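PDB 3BJ6: transcriptional regulator, MarR family from Silicibacter pomeroyi DSS-3, which probably binds DNA as a dimeric transcription factor of the MarR family, through a winged helix-turn-helix in each subunit. Local coordinates for residues 41-46 with 109-114; 27-32 with 113-118. All coordinates share one frame; numbering follows the deposited sequence. Where two conformers were deposited one is given.

In the fold
Both interactions lie on helix 102-123, which receives helix 40-51 in interaction 1 and helix 18-35 in interaction 2; their centres are about 9 Å apart. Arg43 and Glu115 join them: Arg43 NH2 forms a 2.8 Å salt bridge with Glu115 OE1, and Arg43 CD packs 3.4 Å from Val29 CG1. The three helices therefore share one knot of charge and aliphatic carbon, with interaction 1 buried and interaction 2 nearer the surface. The side chains of Arg43 and Val29 each lie about 4 Å from a bound ethanol, probably from the crystallisation liquor. The second subunit touches both contacts, including through its Tyr12.

Interaction 1. Residues 41-46 with 109-114; sequences GQRAIL and TAIRAD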
loop_
_atom_site.group_PDB
_atom_site.type_symbol
_atom_site.label_atom_id
_atom_site.label_comp_id
_atom_site.label_asym_id
_atom_site.label_seq_id
_atom_site.Cartn_x
_atom_site.Cartn_y
_atom_site.Cartn_z
ATOM N N GLY A 41 13.473 -4.559 -6.052
ATOM C CA GLY A 41 12.947 -5.033 -7.339
ATOM C C GLY A 41 13.626 -6.352 -7.722
ATOM O O GLY A 41 12.962 -7.280 -8.146
ATOM N N GLN A 42 14.957 -6.420 -7.591
ATOM C CA GLN A 42 15.682 -7.662 -7.870
ATOM C C GLN A 42 15.239 -8.838 -6.979
ATOM O O GLN A 42 15.050 -9.944 -7.474
ATOM C CB GLN A 42 17.198 -7.439 -7.777
ATOM C CG GLN A 42 17.712 -6.453 -8.857
ATOM C CD GLN A 42 19.108 -5.876 -8.519
ATOM O OE1 GLN A 42 19.710 -6.215 -7.499
ATOM N NE2 GLN A 42 19.606 -4.977 -9.384
ATOM N N ARG A 43 15.073 -8.584 -5.672
ATOM C CA ARG A 43 14.499 -9.546 -4.741
ATOM C C ARG A 43 13.153 -10.084 -5.248
ATOM O O ARG A 43 12.925 -11.262 -5.159
ATOM C CB ARG A 43 14.301 -8.884 -3.370
ATOM C CG ARG A 43 13.587 -9.746 -2.328
ATOM C CD ARG A 43 12.862 -8.884 -1.282
ATOM N NE ARG A 43 12.078 -9.768 -0.398
ATOM C CZ ARG A 43 10.928 -10.355 -0.724
ATOM N NH1 ARG A 43 10.360 -10.140 -1.912
ATOM N NH2 ARG A 43 10.343 -11.160 0.152
ATOM N N ALA A 44 12.259 -9.216 -5.727
ATOM C CA ALA A 44 10.922 -9.645 -6.182
ATOM C C ALA A 44 11.080 -10.682 -7.314
ATOM O O ALA A 44 10.402 -11.711 -7.322
ATOM C CB ALA A 44 10.100 -8.420 -6.696
ATOM N N ILE A 45 11.985 -10.418 -8.250
ATOM C CA ILE A 45 12.234 -11.358 -9.372
ATOM C C ILE A 45 12.876 -12.666 -8.874
ATOM O O ILE A 45 12.478 -13.752 -9.308
ATOM C CB ILE A 45 13.050 -10.700 -10.530
ATOM C CG1 ILE A 45 12.092 -9.971 -11.509
ATOM C CG2 ILE A 45 13.855 -11.725 -11.351
ATOM C CD1 ILE A 45 11.385 -8.836 -10.873
ATOM N N LEU A 46 13.871 -12.578 -7.975
ATOM C CA LEU A 46 14.464 -13.804 -7.413
ATOM C C LEU A 46 13.418 -14.632 -6.684
ATOM O O LEU A 46 13.390 -15.868 -6.773
ATOM C CB LEU A 46 15.649 -13.468 -6.471
ATOM C CG LEU A 46 16.793 -12.646 -7.110
ATOM C CD1 LEU A 46 17.860 -12.288 -6.036
ATOM C CD2 LEU A 46 17.443 -13.427 -8.272
ATOM N N THR A 109 17.446 -17.133 -0.492
ATOM C CA THR A 109 17.317 -17.929 0.730
ATOM C C THR A 109 17.709 -17.114 1.946
ATOM O O THR A 109 17.011 -17.137 2.970
ATOM C CB THR A 109 18.192 -19.204 0.660
ATOM O OG1 THR A 109 17.745 -19.997 -0.447
ATOM C CG2 THR A 109 18.084 -20.047 1.921
ATOM N N ALA A 110 18.842 -16.426 1.835
ATOM C CA ALA A 110 19.359 -15.591 2.924
ATOM C C ALA A 110 18.407 -14.439 3.220
ATOM O O ALA A 110 18.094 -14.156 4.382
ATOM C CB ALA A 110 20.773 -15.057 2.595
ATOM N N ILE A 111 17.931 -13.777 2.179
ATOM C CA ILE A 111 16.992 -12.667 2.373
ATOM C C ILE A 111 15.711 -13.136 3.107
ATOM O O ILE A 111 15.262 -12.519 4.089
ATOM C CB ILE A 111 16.655 -12.001 0.994
ATOM C CG1 ILE A 111 17.883 -11.222 0.458
ATOM C CG2 ILE A 111 15.436 -11.062 1.127
ATOM C CD1 ILE A 111 17.762 -10.761 -1.050
ATOM N N ARG A 112 15.156 -14.246 2.638
ATOM C CA ARG A 112 13.922 -14.797 3.200
ATOM C C ARG A 112 14.092 -15.224 4.652
ATOM O O ARG A 112 13.207 -14.981 5.453
ATOM C CB ARG A 112 13.395 -15.949 2.333
ATOM C CG ARG A 112 12.944 -15.469 0.916
ATOM C CD ARG A 112 11.781 -14.421 0.946
ATOM N NE ARG A 112 10.600 -15.100 1.457
ATOM C CZ ARG A 112 9.900 -14.750 2.533
ATOM N NH1 ARG A 112 8.880 -15.524 2.895
ATOM N NH2 ARG A 112 10.182 -13.639 3.233
ATOM N N ALA A 113 15.239 -15.821 4.993
ATOM C CA ALA A 113 15.502 -16.258 6.366
ATOM C C ALA A 113 15.543 -15.046 7.277
ATOM O O ALA A 113 14.989 -15.072 8.372
ATOM C CB ALA A 113 16.819 -17.036 6.456
ATOM N N ASP A 114 16.185 -13.977 6.818
ATOM C CA ASP A 114 16.286 -12.750 7.607
ATOM C C ASP A 114 14.905 -12.085 7.808
ATOM O O ASP A 114 14.560 -11.673 8.905
ATOM C CB ASP A 114 17.261 -11.790 6.905
ATOM C CG ASP A 114 17.345 -10.442 7.593
ATOM O OD1 ASP A 114 17.521 -10.423 8.825
ATOM O OD2 ASP A 114 17.255 -9.403 6.903
#
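Arg43 reaches from helix 40-51 to Ile111 and Arg112 on helix 102-123, and these three residues make nearly the whole contact. Its CG stands anti to the backbone N (chi1 175°) and the chain runs on extended to NE, which carries the guanidinium past Ile111 to Arg112; the two segments come nearest at Arg43 CA and Ile111 CA, 8.2 Å apart. The buried part is a methyl against the arginine arm: Ile111 CG2 lies 3.9 Å from Arg43 NE and 4.1 Å from Arg43 CG. Both residues are buried, and Thr33 of helix 18-35 packs on each.

Toward solvent the contact thins to the partly exposed Arg112, which gives it less surface although it comes as near. Bent at chi2 and chi3, its chain crosses that of Arg43 at about a right angle and places Arg112 CD 3.7 Å from Arg43 NH2. The guanidinium planes are turned 60° apart, with Arg112 NH2 at the edge of the Arg43 group, 4.0 Å from Arg43 NH2. Glu115 OE1 takes a salt bridge from each of these two nitrogens and would offset their like charges. Arg43 NH1 is paired with Glu47, while Tyr12 of the second subunit hydrogen-bonds Arg43 NH2 and makes a cation-pi contact with Arg112. A leucine in place of Arg43 would probably leave Glu47 without this charged mate and Glu115 with Arg112 alone of the two arginines. The contact joins a helix of the winged helix-turn-helix region to a long helix leading toward the dimerisation part, as in other MarR-family regulators.

Interaction 2. Residues 27-32 with 113-118; sequences AAVERG and ADEMAK
Val29 and Glu115 meet where helix 18-35 passes helix 102-123, the valine turning its methyls to one carboxylate oxygen. Val29 CG1 is 3.7 Å from Glu115 OE2, with CG2 slightly farther from the same oxygen. The two side chains cross obliquely. Glu115 begins with CG anti to its carbonyl carbon (chi1 -68°) and then extends, bringing its carboxylate across to helix 18-35. Water 1 bridges the same two residues, donating to Val29 O at 2.8 Å and to Glu115 OE2 at 2.7 Å. With OE1 taken up by Arg43 and Arg112, both ends of the carboxylate are held.

One turn farther along helix 18-35, Gly32 faces Asp114. Asp114 OD2 stays 4.0 Å from Gly32 CA, and a side-chain CB at Gly32 would fall tightly against that oxygen. Water 2 donates to Gly32 O at 2.7 Å and reaches Asp114 OD2 through a weak bond. Within helix 102-123, Lys118 NZ holds the second oxygen, Asp114 OD1, in a 2.8 Å salt bridge, approaching on the syn side and 15° out of the carboxylate plane.

With no direct hydrogen bond between the segments, water supplies their polar links. Helix 40-51 closes on the same place through Val40 and Arg43, which touch Val29. From the second subunit, Phe145 of its helix 128-151 packs on Ala28 and Tyr12 of its helix 5-16 on Met116, a selenomethionine, which sets the crossing beside the dimer interface.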
loop_
_atom_site.group_PDB
_atom_site.type_symbol
_atom_site.label_atom_id
_atom_site.label_comp_id
_atom_site.label_asym_id
_atom_site.label_seq_id
_atom_site.Cartn_x
_atom_site.Cartn_y
_atom_site.Cartn_z
ATOM N N ALA A 27 10.994 0.126 2.174
ATOM C CA ALA A 27 12.211 0.639 2.799
ATOM C C ALA A 27 12.882 -0.373 3.767
ATOM O O ALA A 27 14.093 -0.504 3.744
ATOM C CB ALA A 27 11.953 2.013 3.494
ATOM N N ALA A 28 12.109 -1.060 4.609
ATOM C CA ALA A 28 12.643 -2.101 5.509
ATOM C C ALA A 28 13.218 -3.281 4.720
ATOM O O ALA A 28 14.322 -3.760 5.014
ATOM C CB ALA A 28 11.552 -2.619 6.447
ATOM N N VAL A 29 12.469 -3.750 3.725
ATOM C CA VAL A 29 12.921 -4.859 2.887
ATOM C C VAL A 29 14.267 -4.507 2.223
ATOM O O VAL A 29 15.197 -5.315 2.244
ATOM C CB VAL A 29 11.850 -5.242 1.853
ATOM C CG1 VAL A 29 12.433 -6.163 0.778
ATOM C CG2 VAL A 29 10.681 -5.934 2.575
ATOM N N GLU A 30 14.368 -3.293 1.681
ATOM C CA GLU A 30 15.598 -2.823 1.005
ATOM C C GLU A 30 16.844 -2.874 1.896
ATOM O O GLU A 30 17.943 -3.176 1.429
ATOM C CB GLU A 30 15.401 -1.403 0.459
ATOM C CG GLU A 30 16.702 -0.855 -0.167
ATOM C CD GLU A 30 16.515 0.505 -0.793
ATOM O OE1 GLU A 30 15.939 0.534 -1.898
ATOM O OE2 GLU A 30 16.978 1.521 -0.200
ATOM N N ARG A 31 16.672 -2.579 3.178
ATOM C CA ARG A 31 17.772 -2.720 4.128
ATOM C C ARG A 31 18.321 -4.142 4.151
ATOM O O ARG A 31 19.538 -4.346 4.152
ATOM C CB ARG A 31 17.354 -2.257 5.532
ATOM C CG ARG A 31 17.313 -0.740 5.677
ATOM C CD ARG A 31 18.739 -0.153 5.839
ATOM N NE ARG A 31 19.424 0.022 4.566
ATOM C CZ ARG A 31 20.734 0.202 4.391
ATOM N NH1 ARG A 31 21.583 0.185 5.397
ATOM N NH2 ARG A 31 21.186 0.354 3.170
ATOM N N GLY A 32 17.419 -5.120 4.147
ATOM C CA GLY A 32 17.812 -6.528 4.111
ATOM C C GLY A 32 18.387 -6.948 2.768
ATOM O O GLY A 32 19.400 -7.666 2.701
ATOM N N ALA A 113 15.239 -15.821 4.993
ATOM C CA ALA A 113 15.502 -16.258 6.366
ATOM C C ALA A 113 15.543 -15.046 7.277
ATOM O O ALA A 113 14.989 -15.072 8.372
ATOM C CB ALA A 113 16.819 -17.036 6.456
ATOM N N ASP A 114 16.185 -13.977 6.818
ATOM C CA ASP A 114 16.286 -12.750 7.607
ATOM C C ASP A 114 14.905 -12.085 7.808
ATOM O O ASP A 114 14.560 -11.673 8.905
ATOM C CB ASP A 114 17.261 -11.790 6.905
ATOM C CG ASP A 114 17.345 -10.442 7.593
ATOM O OD1 ASP A 114 17.521 -10.423 8.825
ATOM O OD2 ASP A 114 17.255 -9.403 6.903
ATOM N N GLU A 115 14.134 -11.972 6.736
ATOM C CA GLU A 115 12.777 -11.402 6.790
ATOM C C GLU A 115 11.864 -12.164 7.733
ATOM O O GLU A 115 11.110 -11.563 8.463
ATOM C CB GLU A 115 12.149 -11.389 5.390
ATOM C CG GLU A 115 12.872 -10.402 4.488
ATOM C CD GLU A 115 12.386 -10.414 3.053
ATOM O OE1 GLU A 115 11.672 -11.355 2.635
ATOM O OE2 GLU A 115 12.759 -9.471 2.340
HETATM N N MSE A 116 11.916 -13.490 7.689
HETATM C CA MSE A 116 11.065 -14.295 8.555
HETATM C C MSE A 116 11.485 -14.237 10.013
HETATM O O MSE A 116 10.629 -14.258 10.914
HETATM C CB MSE A 116 11.017 -15.734 8.040
HETATM C CG MSE A 116 10.358 -15.822 6.613
HETATM SE SE MSE A 116 8.486 -15.165 6.440
HETATM C CE MSE A 116 8.990 -13.285 6.101
ATOM N N ALA A 117 12.795 -14.135 10.259
ATOM C CA ALA A 117 13.273 -13.974 11.630
ATOM C C ALA A 117 12.793 -12.631 12.183
ATOM O O ALA A 117 12.399 -12.540 13.359
ATOM C CB ALA A 117 14.799 -14.069 11.688
ATOM N N LYS A 118 12.824 -11.581 11.347
ATOM C CA LYS A 118 12.282 -10.273 11.767
ATOM C C LYS A 118 10.752 -10.325 11.954
ATOM O O LYS A 118 10.217 -9.764 12.913
ATOM C CB LYS A 118 12.705 -9.135 10.811
ATOM C CG LYS A 118 14.216 -8.843 10.895
ATOM C CD LYS A 118 14.670 -8.000 9.713
ATOM C CE LYS A 118 16.030 -7.324 10.032
ATOM N NZ LYS A 118 17.039 -8.285 10.611
HETATM O O HOH W 1 14.758 -7.912 3.234
HETATM O O HOH W 2 19.209 -9.904 4.247
#